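Local structure of cobalamin biosynthesis protein CobN (Mycobacterium tuberculosis, 7C6O) at residues S825-R830 with T1063-I1068. The protein is the large, catalytic subunit of cobaltochelatase, which inserts cobalt into the corrin ring in cobalamin biosynthesis at the cost of ATP. Residues are numbered along the deposited sequence; the frame is centred on the assembly and turned at random.
Sequences SGSPLR and TREHDI
The carboxylate of E1065 reaches across to S827, and its course from CB outward explains most of this contact. CB itself meets nothing of 825-830; contact begins at CG, which, placed next to the backbone N (chi1 -69°), brushes CD1 of L829 at 4.1 Å. A bend at chi2 (84°) then swings CD and both oxygens in toward S827. OE2 accepts a short hydrogen bond of 2.6 Å from S827 OG on its syn lone pair, while CG of L829 lies 3.7 Å from the same OE2 and P828 CD comes equally near to it. E1065 OE1 accepts a hydrogen bond from the hydroxyl of T1063, T1063 OG1 to E1065 OE1 2.7 Å, again on the syn side but 30° out of the carboxylate plane. Two hydroxyls, one from each loop, thus grip the two oxygens and should restrict rotation of the group.

S827 OG has further partners. It also accepts from the amide of L829, N to OG 3.1 Å, and from a water. That water lies 2.8 Å from S827 OG and accepts from the backbone N of R1064, giving the loops a second, solvent-mediated link. L829 extends its CD1 toward CB of R1064, whose guanidinium turns away to a salt bridge with D1099; L829 also touches A719 and I720 of helix 710-722.

The loop of S827 combines an ST turn with a type I beta turn from S827 to R830, closed by R830 N to S827 O. This turn, in the connection before helix 853-874, is joined by the buried carboxylate to the beta-alpha loop following strand 1056-1061, an inner strand of a mixed, largely parallel sheet.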
ATOM      1  N   SER A 825       4.993  -8.837   1.942  1.00 13.93           N
ATOM      2  CA  SER A 825       4.241  -8.734   0.701  1.00 13.85           C
ATOM      3  C   SER A 825       5.193  -8.433  -0.450  1.00 13.89           C
ATOM      4  O   SER A 825       6.317  -7.969  -0.248  1.00 11.40           O
ATOM      5  CB  SER A 825       3.162  -7.649   0.791  1.00 12.86           C
ATOM      6  OG  SER A 825       3.722  -6.407   1.182  1.00 13.75           O
ATOM      7  N   GLY A 826       4.730  -8.701  -1.661  1.00 13.49           N
ATOM      8  CA  GLY A 826       5.529  -8.544  -2.852  1.00 15.06           C
ATOM      9  C   GLY A 826       5.310  -9.714  -3.787  1.00 15.64           C
ATOM     10  O   GLY A 826       4.432 -10.550  -3.575  1.00 14.35           O
ATOM     11  N   SER A 827       6.133  -9.775  -4.836  1.00 13.23           N
ATOM     12  CA  SER A 827       5.975 -10.780  -5.879  1.00 12.53           C
ATOM     13  C   SER A 827       6.889 -11.963  -5.614  1.00 14.55           C
ATOM     14  O   SER A 827       8.113 -11.779  -5.527  1.00 14.13           O
ATOM     15  CB  SER A 827       6.282 -10.184  -7.246  1.00 13.64           C
ATOM     16  OG  SER A 827       6.413 -11.208  -8.223  1.00 13.60           O
ATOM     17  N   PRO A 828       6.360 -13.185  -5.503  1.00 13.30           N
ATOM     18  CA  PRO A 828       7.234 -14.361  -5.402  1.00 17.06           C
ATOM     19  C   PRO A 828       7.946 -14.700  -6.702  1.00 18.41           C
ATOM     20  O   PRO A 828       8.736 -15.651  -6.728  1.00 21.36           O
ATOM     21  CB  PRO A 828       6.265 -15.479  -4.990  1.00 17.04           C
ATOM     22  CG  PRO A 828       4.955 -15.055  -5.578  1.00 14.90           C
ATOM     23  CD  PRO A 828       4.930 -13.547  -5.498  1.00 14.22           C
ATOM     24  N   LEU A 829       7.680 -13.961  -7.778  1.00 17.94           N
ATOM     25  CA  LEU A 829       8.386 -14.113  -9.043  1.00 18.00           C
ATOM     26  C   LEU A 829       9.606 -13.206  -9.145  1.00 16.52           C
ATOM     27  O   LEU A 829      10.350 -13.299 -10.126  1.00 16.39           O
ATOM     28  CB  LEU A 829       7.441 -13.829 -10.214  1.00 17.79           C
ATOM     29  CG  LEU A 829       6.145 -14.638 -10.278  1.00 21.19           C
ATOM     30  CD1 LEU A 829       5.305 -14.201 -11.471  1.00 17.49           C
ATOM     31  CD2 LEU A 829       6.448 -16.129 -10.349  1.00 21.32           C
ATOM     32  N   ARG A 830       9.826 -12.334  -8.163  1.00 13.25           N
ATOM     33  CA  ARG A 830      10.957 -11.417  -8.160  1.00 15.49           C
ATOM     34  C   ARG A 830      11.988 -11.803  -7.101  1.00 15.95           C
ATOM     35  O   ARG A 830      12.639 -10.939  -6.509  1.00 16.73           O
ATOM     36  CB  ARG A 830      10.474  -9.982  -7.950  1.00 14.33           C
ATOM     37  CG  ARG A 830      11.375  -8.901  -8.543  1.00 18.39           C
ATOM     38  CD  ARG A 830      10.788  -7.521  -8.274  1.00 17.24           C
ATOM     39  NE  ARG A 830      11.456  -6.448  -9.008  1.00 18.05           N
ATOM     40  CZ  ARG A 830      12.333  -5.603  -8.473  1.00 19.07           C
ATOM     41  NH1 ARG A 830      12.666  -5.706  -7.193  1.00 16.29           N
ATOM     42  NH2 ARG A 830      12.881  -4.653  -9.220  1.00 19.12           N
ATOM     43  N   THR A1063       6.391  -5.865 -11.847  1.00 18.53           N
ATOM     44  CA  THR A1063       5.822  -7.151 -11.470  1.00 19.92           C
ATOM     45  C   THR A1063       5.299  -7.851 -12.718  1.00 20.47           C
ATOM     46  O   THR A1063       4.818  -7.205 -13.652  1.00 17.83           O
ATOM     47  CB  THR A1063       4.716  -6.980 -10.400  1.00 22.50           C
ATOM     48  OG1 THR A1063       4.834  -8.014  -9.411  1.00 23.44           O
ATOM     49  CG2 THR A1063       3.325  -7.026 -11.011  1.00 23.27           C
ATOM     50  N   ARG A1064       5.436  -9.177 -12.743  1.00 18.98           N
ATOM     51  CA  ARG A1064       5.083  -9.972 -13.913  1.00 18.39           C
ATOM     52  C   ARG A1064       3.676 -10.546 -13.850  1.00 18.44           C
ATOM     53  O   ARG A1064       3.177 -11.023 -14.875  1.00 21.57           O
ATOM     54  CB  ARG A1064       6.087 -11.118 -14.098  1.00 22.97           C
ATOM     55  CG  ARG A1064       7.285 -10.756 -14.949  0.66 26.36           C
ATOM     56  CD  ARG A1064       6.916 -10.695 -16.425  1.00 28.75           C
ATOM     57  NE  ARG A1064       7.940 -10.007 -17.208  0.78 28.71           N
ATOM     58  CZ  ARG A1064       7.758  -8.839 -17.816  0.52 31.68           C
ATOM     59  NH1 ARG A1064       6.582  -8.230 -17.747  1.00 34.73           N
ATOM     60  NH2 ARG A1064       8.749  -8.285 -18.501  0.79 32.18           N
ATOM     61  N   GLU A1065       3.029 -10.508 -12.684  1.00 15.63           N
ATOM     62  CA  GLU A1065       1.699 -11.090 -12.535  1.00 19.21           C
ATOM     63  C   GLU A1065       0.652 -10.391 -13.395  1.00 25.94           C
ATOM     64  O   GLU A1065      -0.365 -11.006 -13.734  1.00 30.39           O
ATOM     65  CB  GLU A1065       1.278 -11.050 -11.065  1.00 16.92           C
ATOM     66  CG  GLU A1065       2.077 -11.984 -10.156  1.00 18.24           C
ATOM     67  CD  GLU A1065       3.395 -11.390  -9.674  1.00 16.26           C
ATOM     68  OE1 GLU A1065       3.836 -10.348 -10.210  1.00 15.84           O
ATOM     69  OE2 GLU A1065       3.996 -11.974  -8.750  1.00 14.78           O
ATOM     70  N   HIS A1066       0.867  -9.126 -13.747  1.00 20.82           N
ATOM     71  CA  HIS A1066      -0.026  -8.401 -14.639  1.00 23.02           C
ATOM     72  C   HIS A1066       0.820  -7.542 -15.566  1.00 19.17           C
ATOM     73  O   HIS A1066       2.022  -7.363 -15.352  1.00 19.34           O
ATOM     74  CB  HIS A1066      -1.028  -7.539 -13.860  1.00 28.17           C
ATOM     75  CG  HIS A1066      -0.398  -6.390 -13.137  1.00 27.96           C
ATOM     76  ND1 HIS A1066      -0.107  -6.425 -11.791  1.00 28.09           N
ATOM     77  CD2 HIS A1066       0.003  -5.172 -13.577  1.00 28.04           C
ATOM     78  CE1 HIS A1066       0.441  -5.278 -11.430  1.00 28.88           C
ATOM     79  NE2 HIS A1066       0.523  -4.502 -12.496  1.00 28.51           N
ATOM     80  N   ASP A1067       0.186  -6.996 -16.603  1.00 17.38           N
ATOM     81  CA  ASP A1067       0.895  -6.173 -17.577  1.00 14.98           C
ATOM     82  C   ASP A1067       0.147  -4.858 -17.781  1.00 13.28           C
ATOM     83  O   ASP A1067      -0.881  -4.595 -17.149  1.00 15.00           O
ATOM     84  CB  ASP A1067       1.100  -6.923 -18.905  1.00 15.25           C
ATOM     85  CG  ASP A1067      -0.195  -7.447 -19.502  1.00 17.09           C
ATOM     86  OD1 ASP A1067      -1.138  -6.652 -19.706  1.00 14.35           O
ATOM     87  OD2 ASP A1067      -0.258  -8.662 -19.798  1.00 17.19           O
ATOM     88  N   ILE A1068       0.675  -4.022 -18.680  1.00 12.62           N
ATOM     89  CA  ILE A1068       0.150  -2.668 -18.835  1.00 13.88           C
ATOM     90  C   ILE A1068      -1.222  -2.632 -19.486  1.00 16.73           C
ATOM     91  O   ILE A1068      -1.879  -1.583 -19.463  1.00 18.70           O
ATOM     92  CB  ILE A1068       1.123  -1.780 -19.638  1.00 12.49           C
ATOM     93  CG1 ILE A1068       1.309  -2.318 -21.057  1.00 16.46           C
ATOM     94  CG2 ILE A1068       2.458  -1.680 -18.920  1.00 14.92           C
ATOM     95  CD1 ILE A1068       1.986  -1.329 -21.998  1.00 17.69           C
TER
HETATM   96  O   HOH W   1       7.198 -10.152 -10.676  1.00 20.95           O